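Local coordinates for glycerol kinase, putative (Plasmodium falciparum, PDB 2W40), which probably catalyses the ATP-dependent phosphorylation of glycerol to sn-glycerol 3-phosphate, as a member of the FGGY kinase family, at residues 79-84 against 243-248; 182-187 against 291-296; 198-203 against 217-222; 254-259 against 410-415. One frame throughout, in Å; residues are numbered along the deposited sequence. Where two conformers were deposited one is given.

Contact 1 (79-84 against 243-248); sequences IGITNQ and TGCIGD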
loop_
_atom_site.group_PDB
_atom_site.type_symbol
_atom_site.label_atom_id
_atom_site.label_comp_id
_atom_site.label_asym_id
_atom_site.label_seq_id
_atom_site.Cartn_x
_atom_site.Cartn_y
_atom_site.Cartn_z
ATOM N N ILE C 79 13.314 -24.440 35.177
ATOM C CA ILE C 79 12.582 -23.571 34.252
ATOM C C ILE C 79 13.512 -22.441 33.854
ATOM O O ILE C 79 14.111 -21.819 34.725
ATOM C CB ILE C 79 11.258 -23.023 34.882
ATOM C CG1 ILE C 79 10.340 -24.175 35.224
ATOM C CG2 ILE C 79 10.660 -21.945 34.004
ATOM C CD1 ILE C 79 9.184 -23.715 36.218
ATOM N N GLY C 80 13.655 -22.179 32.561
ATOM C CA GLY C 80 14.298 -20.942 32.050
ATOM C C GLY C 80 13.226 -20.053 31.380
ATOM O O GLY C 80 12.251 -20.543 30.797
ATOM N N ILE C 81 13.410 -18.746 31.567
ATOM C CA ILE C 81 12.487 -17.747 31.096
ATOM C C ILE C 81 13.204 -16.818 30.128
ATOM O O ILE C 81 14.306 -16.309 30.415
ATOM C CB ILE C 81 11.901 -16.936 32.262
ATOM C CG1 ILE C 81 10.985 -17.883 33.038
ATOM C CG2 ILE C 81 11.158 -15.694 31.741
ATOM C CD1 ILE C 81 10.297 -17.335 34.245
ATOM N N THR C 82 12.585 -16.587 28.950
ATOM C CA THR C 82 13.030 -15.554 28.043
ATOM C C THR C 82 11.853 -14.842 27.459
ATOM O O THR C 82 10.733 -15.357 27.503
ATOM C CB THR C 82 14.007 -16.173 26.976
ATOM O OG1 THR C 82 14.674 -15.118 26.317
ATOM C CG2 THR C 82 13.309 -17.117 26.010
ATOM N N ASN C 83 12.080 -13.645 26.956
ATOM C CA ASN C 83 10.933 -12.764 26.699
ATOM C C ASN C 83 11.238 -11.629 25.777
ATOM O O ASN C 83 12.371 -11.185 25.683
ATOM C CB ASN C 83 10.554 -12.087 28.042
ATOM C CG ASN C 83 11.750 -11.297 28.641
ATOM O OD1 ASN C 83 12.719 -11.914 29.149
ATOM N ND2 ASN C 83 11.645 -9.894 28.676
ATOM N N GLN C 84 10.203 -11.177 25.081
ATOM C CA GLN C 84 10.200 -9.921 24.371
ATOM C C GLN C 84 10.687 -8.832 25.375
ATOM O O GLN C 84 10.160 -8.729 26.518
ATOM C CB GLN C 84 8.761 -9.601 23.911
ATOM C CG GLN C 84 7.681 -9.715 24.963
ATOM C CD GLN C 84 6.410 -8.900 24.685
ATOM O OE1 GLN C 84 6.467 -7.834 24.067
ATOM N NE2 GLN C 84 5.288 -9.361 25.233
ATOM N N THR C 243 15.552 -21.050 37.134
ATOM C CA THR C 243 17.004 -20.980 37.282
ATOM C C THR C 243 17.754 -20.284 36.147
ATOM O O THR C 243 18.995 -20.139 36.175
ATOM C CB THR C 243 17.576 -22.401 37.461
ATOM O OG1 THR C 243 17.270 -23.187 36.292
ATOM C CG2 THR C 243 16.954 -23.062 38.672
ATOM N N GLY C 244 17.030 -19.837 35.121
ATOM C CA GLY C 244 17.635 -19.011 34.123
ATOM C C GLY C 244 16.675 -17.999 33.593
ATOM O O GLY C 244 15.506 -18.251 33.509
ATOM N N CYS C 245 17.189 -16.813 33.285
ATOM C CA CYS C 245 16.413 -15.724 32.753
ATOM C C CYS C 245 17.226 -14.803 31.943
ATOM O O CYS C 245 18.286 -14.385 32.372
ATOM C CB CYS C 245 15.865 -14.957 33.911
ATOM S SG CYS C 245 14.623 -13.638 33.503
ATOM N N ILE C 246 16.752 -14.480 30.758
ATOM C CA ILE C 246 17.515 -13.665 29.782
ATOM C C ILE C 246 16.525 -13.055 28.765
ATOM O O ILE C 246 15.516 -13.703 28.446
ATOM C CB ILE C 246 18.621 -14.537 29.099
ATOM C CG1 ILE C 246 19.536 -13.701 28.266
ATOM C CG2 ILE C 246 17.929 -15.706 28.305
ATOM C CD1 ILE C 246 20.934 -14.343 27.967
ATOM N N GLY C 247 16.836 -11.857 28.253
ATOM C CA GLY C 247 16.123 -11.255 27.159
ATOM C C GLY C 247 16.218 -12.134 25.874
ATOM O O GLY C 247 17.197 -12.838 25.659
ATOM N N ASP C 248 15.130 -12.168 25.090
ATOM C CA ASP C 248 15.022 -13.070 23.966
ATOM C C ASP C 248 16.156 -13.009 22.993
ATOM O O ASP C 248 16.711 -14.107 22.622
ATOM C CB ASP C 248 13.633 -13.129 23.320
ATOM C CG ASP C 248 13.139 -11.791 22.691
ATOM O OD1 ASP C 248 13.885 -10.809 22.671
ATOM O OD2 ASP C 248 11.957 -11.766 22.234
#

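Contact 2 (182-187 against 291-296); sequences TDVTNA and TTICYK. With EDO (1,2-ethanediol), chain B.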
loop_
_atom_site.group_PDB
_atom_site.type_symbol
_atom_site.label_atom_id
_atom_site.label_comp_id
_atom_site.label_asym_id
_atom_site.label_seq_id
_atom_site.Cartn_x
_atom_site.Cartn_y
_atom_site.Cartn_z
ATOM N N THR C 182 14.812 -9.168 37.981
ATOM C CA THR C 182 15.149 -9.101 36.575
ATOM C C THR C 182 16.570 -9.649 36.405
ATOM O O THR C 182 17.181 -10.125 37.343
ATOM C CB THR C 182 15.036 -7.653 35.954
ATOM O OG1 THR C 182 15.031 -7.747 34.513
ATOM C CG2 THR C 182 16.089 -6.684 36.508
ATOM N N ASP C 183 16.986 -9.648 35.172
ATOM C CA ASP C 183 18.357 -10.058 34.813
ATOM C C ASP C 183 19.062 -8.943 34.089
ATOM O O ASP C 183 18.441 -7.980 33.586
ATOM C CB ASP C 183 18.361 -11.326 33.999
ATOM C CG ASP C 183 17.912 -11.074 32.599
ATOM O OD1 ASP C 183 16.687 -11.134 32.346
ATOM O OD2 ASP C 183 18.755 -10.715 31.748
ATOM N N VAL C 184 20.389 -8.988 34.108
ATOM C CA VAL C 184 21.182 -7.900 33.532
ATOM C C VAL C 184 20.885 -7.570 32.053
ATOM O O VAL C 184 20.978 -6.410 31.623
ATOM C CB VAL C 184 22.695 -8.221 33.616
ATOM C CG1 VAL C 184 23.276 -8.191 35.026
ATOM C CG2 VAL C 184 23.012 -9.540 32.949
ATOM N N THR C 185 20.499 -8.539 31.249
ATOM C CA THR C 185 20.133 -8.282 29.848
ATOM C C THR C 185 18.822 -7.480 29.695
ATOM O O THR C 185 18.819 -6.445 29.006
ATOM C CB THR C 185 20.140 -9.524 28.951
ATOM O OG1 THR C 185 19.042 -10.411 29.285
ATOM C CG2 THR C 185 21.512 -10.229 29.065
ATOM N N ASN C 186 17.774 -7.887 30.435
ATOM C CA ASN C 186 16.540 -7.146 30.428
ATOM C C ASN C 186 16.682 -5.765 31.068
ATOM O O ASN C 186 16.134 -4.793 30.532
ATOM C CB ASN C 186 15.437 -7.943 31.114
ATOM C CG ASN C 186 14.743 -8.937 30.134
ATOM O OD1 ASN C 186 14.068 -8.509 29.192
ATOM N ND2 ASN C 186 14.866 -10.212 30.394
ATOM N N ALA C 187 17.445 -5.684 32.156
ATOM C CA ALA C 187 17.662 -4.384 32.813
ATOM C C ALA C 187 18.336 -3.402 31.848
ATOM O O ALA C 187 18.110 -2.176 31.935
ATOM C CB ALA C 187 18.437 -4.478 34.121
ATOM N N THR C 291 24.574 -0.279 22.465
ATOM C CA THR C 291 25.460 -1.065 23.364
ATOM C C THR C 291 24.615 -1.785 24.397
ATOM O O THR C 291 23.833 -1.104 25.079
ATOM C CB THR C 291 26.430 -0.130 24.111
ATOM O OG1 THR C 291 27.081 0.640 23.164
ATOM C CG2 THR C 291 27.421 -0.887 24.989
ATOM N N THR C 292 24.676 -3.100 24.460
ATOM C CA THR C 292 23.862 -3.861 25.384
ATOM C C THR C 292 24.710 -4.972 26.065
ATOM O O THR C 292 25.892 -5.143 25.765
ATOM C CB THR C 292 22.616 -4.426 24.639
ATOM O OG1 THR C 292 21.684 -4.901 25.589
ATOM C CG2 THR C 292 23.070 -5.599 23.648
ATOM N N ILE C 293 24.130 -5.582 27.050
ATOM C CA ILE C 293 24.755 -6.694 27.738
ATOM C C ILE C 293 24.440 -7.962 26.898
ATOM O O ILE C 293 23.244 -8.162 26.529
ATOM C CB ILE C 293 24.213 -6.949 29.142
ATOM C CG1 ILE C 293 24.414 -5.770 30.093
ATOM C CG2 ILE C 293 24.806 -8.262 29.674
ATOM C CD1 ILE C 293 25.785 -5.462 30.373
ATOM N N CYS C 294 25.443 -8.747 26.489
ATOM C CA CYS C 294 25.175 -10.016 25.854
ATOM C C CYS C 294 24.726 -11.092 26.862
ATOM O O CYS C 294 23.641 -11.715 26.708
ATOM C CB CYS C 294 26.383 -10.474 25.067
ATOM S SG CYS C 294 25.996 -11.628 23.717
ATOM N N TYR C 295 25.509 -11.300 27.922
ATOM C CA TYR C 295 25.137 -12.221 29.007
ATOM C C TYR C 295 26.125 -12.004 30.149
ATOM O O TYR C 295 27.226 -11.498 29.942
ATOM C CB TYR C 295 25.109 -13.684 28.488
ATOM C CG TYR C 295 26.359 -14.094 27.702
ATOM C CD1 TYR C 295 27.552 -14.407 28.361
ATOM C CD2 TYR C 295 26.387 -14.037 26.329
ATOM C CE1 TYR C 295 28.686 -14.671 27.621
ATOM C CE2 TYR C 295 27.540 -14.346 25.619
ATOM C CZ TYR C 295 28.670 -14.674 26.275
ATOM O OH TYR C 295 29.875 -14.973 25.541
ATOM N N LYS C 296 25.750 -12.470 31.329
ATOM C CA LYS C 296 26.588 -12.576 32.519
ATOM C C LYS C 296 25.997 -13.749 33.227
ATOM O O LYS C 296 25.038 -13.629 33.897
ATOM C CB LYS C 296 26.519 -11.307 33.406
ATOM C CG LYS C 296 27.357 -11.358 34.684
ATOM C CD LYS C 296 27.211 -10.140 35.520
ATOM C CE LYS C 296 27.648 -10.419 36.896
ATOM N NZ LYS C 296 27.749 -9.238 37.795
HETATM C C1 EDO B . 24.061 -9.302 38.085
HETATM O O1 EDO B . 24.957 -8.211 37.694
HETATM C C2 EDO B . 24.213 -9.612 39.568
HETATM O O2 EDO B . 25.484 -10.257 39.674
#

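Contact 3 (198-203 against 217-222); sequences LQWDEK and PEIKSN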
loop_
_atom_site.group_PDB
_atom_site.type_symbol
_atom_site.label_atom_id
_atom_site.label_comp_id
_atom_site.label_asym_id
_atom_site.label_seq_id
_atom_site.Cartn_x
_atom_site.Cartn_y
_atom_site.Cartn_z
ATOM N N LEU C 198 26.120 -2.045 36.050
ATOM C CA LEU C 198 25.087 -3.015 36.146
ATOM C C LEU C 198 24.131 -2.760 37.288
ATOM O O LEU C 198 23.488 -3.688 37.820
ATOM C CB LEU C 198 25.602 -4.436 36.195
ATOM C CG LEU C 198 26.581 -4.836 35.065
ATOM C CD1 LEU C 198 27.020 -6.315 35.186
ATOM C CD2 LEU C 198 26.168 -4.499 33.694
ATOM N N GLN C 199 24.033 -1.481 37.676
ATOM C CA GLN C 199 23.054 -1.074 38.685
ATOM C C GLN C 199 22.038 -0.071 38.194
ATOM O O GLN C 199 22.299 0.660 37.284
ATOM C CB GLN C 199 23.829 -0.370 39.788
ATOM C CG GLN C 199 25.019 -1.163 40.422
ATOM C CD GLN C 199 24.595 -2.347 41.212
ATOM O OE1 GLN C 199 23.437 -2.432 41.675
ATOM N NE2 GLN C 199 25.504 -3.315 41.372
ATOM N N TRP C 200 20.862 -0.066 38.760
ATOM C CA TRP C 200 19.875 0.996 38.491
ATOM C C TRP C 200 20.541 2.326 38.788
ATOM O O TRP C 200 21.232 2.462 39.828
ATOM C CB TRP C 200 18.652 0.825 39.347
ATOM C CG TRP C 200 17.892 -0.463 39.172
ATOM C CD1 TRP C 200 17.655 -1.373 40.122
ATOM C CD2 TRP C 200 17.335 -0.979 37.964
ATOM N NE1 TRP C 200 16.922 -2.437 39.636
ATOM C CE2 TRP C 200 16.679 -2.211 38.310
ATOM C CE3 TRP C 200 17.225 -0.499 36.640
ATOM C CZ2 TRP C 200 15.999 -2.995 37.366
ATOM C CZ3 TRP C 200 16.557 -1.280 35.698
ATOM C CH2 TRP C 200 15.901 -2.517 36.087
ATOM N N ASP C 201 20.353 3.271 37.886
ATOM C CA ASP C 201 21.022 4.589 37.973
ATOM C C ASP C 201 20.056 5.653 38.516
ATOM O O ASP C 201 18.978 5.926 37.924
ATOM C CB ASP C 201 21.505 4.993 36.620
ATOM C CG ASP C 201 22.366 6.251 36.689
ATOM O OD1 ASP C 201 23.449 6.221 37.312
ATOM O OD2 ASP C 201 21.840 7.274 36.190
ATOM N N GLU C 202 20.477 6.279 39.609
ATOM C CA GLU C 202 19.644 7.291 40.260
ATOM C C GLU C 202 19.307 8.479 39.356
ATOM O O GLU C 202 18.166 8.929 39.300
ATOM C CB GLU C 202 20.275 7.761 41.599
ATOM C CG GLU C 202 19.305 8.610 42.416
ATOM C CD GLU C 202 19.873 9.089 43.750
ATOM O OE1 GLU C 202 20.858 8.471 44.237
ATOM O OE2 GLU C 202 19.307 10.097 44.256
ATOM N N LYS C 203 20.304 8.923 38.582
ATOM C CA LYS C 203 20.120 10.042 37.692
ATOM C C LYS C 203 19.110 9.724 36.593
ATOM O O LYS C 203 18.199 10.491 36.270
ATOM C CB LYS C 203 21.472 10.454 37.091
ATOM C CG LYS C 203 22.495 11.116 38.016
ATOM C CD LYS C 203 23.680 11.792 37.263
ATOM C CE LYS C 203 24.811 12.053 38.268
ATOM N NZ LYS C 203 25.267 10.739 38.886
ATOM N N PRO C 217 12.940 -4.055 40.388
ATOM C CA PRO C 217 13.375 -5.373 40.852
ATOM C C PRO C 217 14.871 -5.517 40.922
ATOM O O PRO C 217 15.586 -4.864 40.184
ATOM C CB PRO C 217 12.755 -6.307 39.769
ATOM C CG PRO C 217 12.839 -5.473 38.477
ATOM C CD PRO C 217 12.443 -4.061 39.006
ATOM N N GLU C 218 15.314 -6.459 41.746
ATOM C CA GLU C 218 16.733 -6.736 41.888
ATOM C C GLU C 218 17.306 -7.291 40.574
ATOM O O GLU C 218 16.698 -8.226 40.046
ATOM C CB GLU C 218 16.995 -7.775 42.985
ATOM C CG GLU C 218 18.483 -8.059 43.194
ATOM C CD GLU C 218 18.713 -9.175 44.227
ATOM O OE1 GLU C 218 17.777 -9.453 45.039
ATOM O OE2 GLU C 218 19.841 -9.729 44.233
ATOM N N ILE C 219 18.454 -6.798 40.172
ATOM C CA ILE C 219 19.134 -7.231 38.914
ATOM C C ILE C 219 20.035 -8.469 39.225
ATOM O O ILE C 219 20.914 -8.407 40.099
ATOM C CB ILE C 219 19.992 -6.110 38.276
ATOM C CG1 ILE C 219 19.104 -4.874 37.966
ATOM C CG2 ILE C 219 20.730 -6.578 36.979
ATOM C CD1 ILE C 219 19.896 -3.680 37.569
ATOM N N LYS C 220 19.695 -9.573 38.577
ATOM C CA LYS C 220 20.357 -10.851 38.793
ATOM C C LYS C 220 21.225 -11.213 37.604
ATOM O O LYS C 220 21.056 -10.722 36.523
ATOM C CB LYS C 220 19.326 -11.968 38.949
ATOM C CG LYS C 220 18.341 -11.764 40.143
ATOM C CD LYS C 220 18.737 -12.387 41.338
ATOM C CE LYS C 220 18.118 -13.753 41.484
ATOM N NZ LYS C 220 18.817 -14.389 42.665
ATOM N N SER C 221 22.121 -12.155 37.817
ATOM C CA SER C 221 22.859 -12.758 36.683
ATOM C C SER C 221 21.888 -13.710 35.941
ATOM O O SER C 221 20.748 -13.997 36.386
ATOM C CB SER C 221 24.137 -13.502 37.190
ATOM O OG SER C 221 23.734 -14.638 37.950
ATOM N N ASN C 222 22.281 -14.141 34.762
ATOM C CA ASN C 222 21.402 -14.940 33.922
ATOM C C ASN C 222 21.127 -16.386 34.418
ATOM O O ASN C 222 20.078 -16.936 34.135
ATOM C CB ASN C 222 21.908 -15.004 32.460
ATOM C CG ASN C 222 21.916 -13.631 31.778
ATOM O OD1 ASN C 222 22.951 -13.089 31.381
ATOM N ND2 ASN C 222 20.737 -13.055 31.698
#

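Contact 4 (254-259 against 410-415); sequences IGQAIF and VLRCDG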
loop_
_atom_site.group_PDB
_atom_site.type_symbol
_atom_site.label_atom_id
_atom_site.label_comp_id
_atom_site.label_asym_id
_atom_site.label_seq_id
_atom_site.Cartn_x
_atom_site.Cartn_y
_atom_site.Cartn_z
ATOM N N ILE C 254 23.017 -17.136 23.050
ATOM C CA ILE C 254 23.487 -18.317 23.762
ATOM C C ILE C 254 23.109 -19.571 22.956
ATOM O O ILE C 254 23.959 -20.469 22.818
ATOM C CB ILE C 254 22.991 -18.352 25.210
ATOM C CG1 ILE C 254 23.525 -17.163 26.006
ATOM C CG2 ILE C 254 23.473 -19.616 25.956
ATOM C CD1 ILE C 254 22.973 -17.137 27.440
ATOM N N GLY C 255 21.908 -19.636 22.437
ATOM C CA GLY C 255 21.508 -20.741 21.556
ATOM C C GLY C 255 22.280 -20.917 20.262
ATOM O O GLY C 255 22.308 -22.046 19.724
ATOM N N GLN C 256 22.900 -19.834 19.791
ATOM C CA GLN C 256 23.707 -19.895 18.546
ATOM C C GLN C 256 25.207 -20.112 18.965
ATOM O O GLN C 256 26.101 -20.111 18.084
ATOM C CB GLN C 256 23.573 -18.613 17.788
ATOM C CG GLN C 256 22.310 -18.340 17.035
ATOM C CD GLN C 256 22.328 -18.939 15.642
ATOM O OE1 GLN C 256 21.590 -18.514 14.772
ATOM N NE2 GLN C 256 23.096 -19.929 15.470
ATOM N N ALA C 257 25.509 -20.132 20.252
ATOM C CA ALA C 257 26.904 -20.215 20.826
ATOM C C ALA C 257 27.848 -19.126 20.305
ATOM O O ALA C 257 28.994 -19.422 20.019
ATOM C CB ALA C 257 27.581 -21.601 20.565
ATOM N N ILE C 258 27.352 -17.886 20.178
ATOM C CA ILE C 258 28.184 -16.788 19.749
ATOM C C ILE C 258 28.823 -16.187 21.022
ATOM O O ILE C 258 28.536 -15.103 21.574
ATOM C CB ILE C 258 27.492 -15.844 18.761
ATOM C CG1 ILE C 258 26.478 -15.098 19.491
ATOM C CG2 ILE C 258 26.959 -16.585 17.386
ATOM C CD1 ILE C 258 26.305 -13.626 18.827
ATOM N N PHE C 259 29.785 -16.933 21.541
ATOM C CA PHE C 259 30.442 -16.629 22.789
ATOM C C PHE C 259 31.771 -15.956 22.651
ATOM O O PHE C 259 32.325 -15.508 23.682
ATOM C CB PHE C 259 30.675 -17.951 23.590
ATOM C CG PHE C 259 29.427 -18.710 23.933
ATOM C CD1 PHE C 259 28.395 -18.073 24.594
ATOM C CD2 PHE C 259 29.231 -20.020 23.561
ATOM C CE1 PHE C 259 27.267 -18.808 24.982
ATOM C CE2 PHE C 259 28.092 -20.729 23.892
ATOM C CZ PHE C 259 27.096 -20.114 24.551
ATOM N N VAL C 410 31.070 -14.742 8.874
ATOM C CA VAL C 410 29.807 -15.397 8.695
ATOM C C VAL C 410 28.810 -14.629 9.590
ATOM O O VAL C 410 29.224 -14.010 10.607
ATOM C CB VAL C 410 29.841 -16.847 8.959
ATOM C CG1 VAL C 410 30.097 -17.177 10.491
ATOM C CG2 VAL C 410 28.577 -17.463 8.538
ATOM N N LEU C 411 27.551 -14.629 9.169
ATOM C CA LEU C 411 26.468 -14.166 9.993
ATOM C C LEU C 411 25.662 -15.381 10.250
ATOM O O LEU C 411 25.159 -15.967 9.299
ATOM C CB LEU C 411 25.634 -13.056 9.260
ATOM C CG LEU C 411 24.493 -12.410 10.118
ATOM C CD1 LEU C 411 25.125 -11.780 11.422
ATOM C CD2 LEU C 411 23.661 -11.362 9.197
ATOM N N ARG C 412 25.511 -15.778 11.511
ATOM C CA ARG C 412 24.696 -16.936 11.880
ATOM C C ARG C 412 23.264 -16.425 12.063
ATOM O O ARG C 412 23.055 -15.470 12.830
ATOM C CB ARG C 412 25.140 -17.578 13.187
ATOM C CG ARG C 412 26.506 -18.146 13.082
ATOM C CD ARG C 412 26.832 -19.211 14.163
ATOM N NE ARG C 412 25.775 -20.214 14.542
ATOM C CZ ARG C 412 25.538 -21.453 14.016
ATOM N NH1 ARG C 412 26.256 -21.979 13.010
ATOM N NH2 ARG C 412 24.571 -22.206 14.528
ATOM N N CYS C 413 22.306 -17.077 11.451
ATOM C CA CYS C 413 20.922 -16.622 11.358
ATOM C C CYS C 413 19.996 -17.706 11.841
ATOM O O CYS C 413 20.211 -18.909 11.664
ATOM C CB CYS C 413 20.534 -16.179 9.916
ATOM S SG CYS C 413 21.416 -14.688 9.326
ATOM N N ASP C 414 18.900 -17.251 12.432
ATOM C CA ASP C 414 17.891 -18.114 12.887
ATOM C C ASP C 414 16.528 -17.500 12.778
ATOM O O ASP C 414 16.377 -16.327 12.693
ATOM C CB ASP C 414 18.216 -18.476 14.328
ATOM C CG ASP C 414 18.306 -17.231 15.301
ATOM O OD1 ASP C 414 19.425 -16.581 15.423
ATOM O OD2 ASP C 414 17.201 -16.918 15.851
ATOM N N GLY C 415 15.526 -18.332 12.805
ATOM C CA GLY C 415 14.114 -17.879 12.756
ATOM C C GLY C 415 13.298 -18.515 11.677
ATOM O O GLY C 415 13.768 -19.021 10.695
HETATM O O HOH W 1 22.567 -23.109 16.978
#

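Contact 1 (79-84 against 243-248)
Thr82 holds OG1 anti to its backbone N (chi1 -166°), which swings the hydroxyl across to the next strand, where it donates to Ile246 O at 2.7 Å from above the carbonyl plane. Asp248 keeps CG between its N and carbonyl carbon (chi1 63°), so its carboxylate lies beside the end of the other strand, with OD2 3.3 Å from Gln84 CA. Between these groups and Thr243, strands 79-83 and 243-247 run parallel, their axes 10° apart and 4.5 Å at closest approach. Ile81 shows the register: its N donates to Gly244 O at 2.9 Å, and its O accepts from Ile246 N at 3.1 Å, nearly along the C=O axis. That pairs Ile81 with Cys245, and both side chains face helix 167-176. Thr82 and Ile246 point to the other face, where both meet Ser251. Asn83 O accepts from Asp248 N at 3.0 Å, tying the strand end to the first turn of helix 248-255, for which Gly247 is the N-cap. Asp248 OD1 hydrogen-bonds to O2 of a bound glycerol. Adjacent parallel strands thus end beside this glycerol, consistent with the substrate pocket of the sugar kinase/Hsp70/actin fold.

Contact 2 (182-187 against 291-296)
Thr182 lies in strand 181-183, which pairs in parallel with strand 218-220 and ends at Asp183. Asp183 is the N-cap of the short helix 184-187. Asp183 OD2 uses its syn lone pair for a very short 2.5 Å bond from Thr185 OG1, and Asn186 N reaches the same oxygen from above the carboxylate plane. Asp183 OD1 receives Asn186 ND2 at 2.8 Å, also through its syn lone pair and nearly straight (169°). Both carboxylate oxygens are therefore gripped, which fixes the rotation of the group. Val184 points at the other segment, and its CG2 meets Ile293 CG2 at 3.9 Å, the two side chains crossing at about a right angle. Val184 CG2 also lies 4.0 Å from Lys296 CB, while Lys296 runs on extended until NZ bonds both hydroxyls of a 1,2-ethanediol, probably from the crystallisation liquor. The start of the helix packs here against outermost strand 290-295 of the seven-stranded mixed sheet, at a classic beta bulge where Cys294 and Tyr295 both face Lys304. Thr185 turns CG2 toward that bulge, 3.5 Å from Cys294 O, a buried carbonyl with no polar partner in the model. Thr185 OG1 also accepts from Gly247 N. Asn186 takes Asn83 ND2 on OD1.

Contact 3 (198-203 against 217-222)
Ile219 and Trp200 bury about 80 Å² each in this contact, Pro217 less than half as much, and the three together account for most of it. Ile219 points across from strand 218-220. Its CG1 is anti to the carbonyl carbon (chi1 -58°) and the chain runs on extended, so the terminal methyl comes to rest on the indole of Trp200. Ile219 CD1 sits 3.7 Å from the centroid of the five-membered ring of Trp200 and only 15° off its normal, a CH-pi contact squarely over the face, with CE2 the nearest ring atom at 3.6 Å from that methyl. Ile219 CD1 also lies 3.6 Å from Leu198 O, and is thus wedged between that carbonyl and the ring. At its edge the indole does something different. Trp200 NE1 donates to Pro217 O at 2.8 Å, with the oxygen practically in the ring plane and the N-H...O angle 147°, though the nitrogen itself lies above the carbonyl plane of Pro217. The bond helps to hold the rotation of the indole, while Pro217 CD adds a looser apolar touch at 4.1 Å from CZ2 of Trp200. Thr182 and Ala187 also pack against the indole. Face and edge of one tryptophan thus join the loop before helix 202-207 to the two-stranded parallel sheet of strands 181-183 and 218-220, at the surface of the N-terminal FGGY domain.

Contact 4 (254-259 against 410-415)
This is a buried, largely polar contact joining the C-terminal end of helix 248-255 to strand 411-414, which lies inside the seven-stranded mixed sheet of the C-terminal FGGY part, between strands 264-268 and 435-438. The strand runs on to Gly416, an ADP-binding residue. The helix stops in a Schellman motif: Ala257 takes a positive phi (54°), and its N bonds back to Ile254 O at 3.0 Å. Just before it, Gln256 has CG anti to its carbonyl carbon and bends at chi2, which carries the amide between Arg412 and Asp414. The Gln256 atom modelled as NE2 lies 2.8 Å from Arg412 NE at the guanidinium edge, with the two planes nearly perpendicular (88°). The Gln256 atom modelled as OE1 is 3.0 Å from Asp414 OD1. The two ends of this amide are probably interchanged in the model, so neither approach is assigned as a bond. A water donates to Gly255 O and accepts weakly from Arg412 NH2. Ile258 CG2 slides past Arg412 CD at 4.2 Å. Asp414 OD2 bonds to Thr267 and Arg412 NH2 to Arg471 O, so outside partners help to position both. An amide able to donate and accept, set between guanidinium and carboxylate, could give each charge a polar neighbour.

Contacts 1, 2 and 3 lie close together in space: the centres of contacts 1 and 2 are about 11 Å apart, those of contacts 2 and 3 about 9 Å. Contact 4 is farther off, its centre about 17 Å from those of contacts 1 and 2 and about 27 Å from that of contact 3. Contact 3 is nested within the loops closed by contacts 1 and 2, whose segments alternate along the chain, as do those of contacts 2 and 4. Asn222 of contact 3 bonds to Cys245 O and Lys296 N. Strand 241-247 leads directly into helix 248-255, linking contacts 1 and 4. Contacts 2 and 4 each set an N-terminal helix against the seven-stranded C-terminal sheet, tying the two parts together.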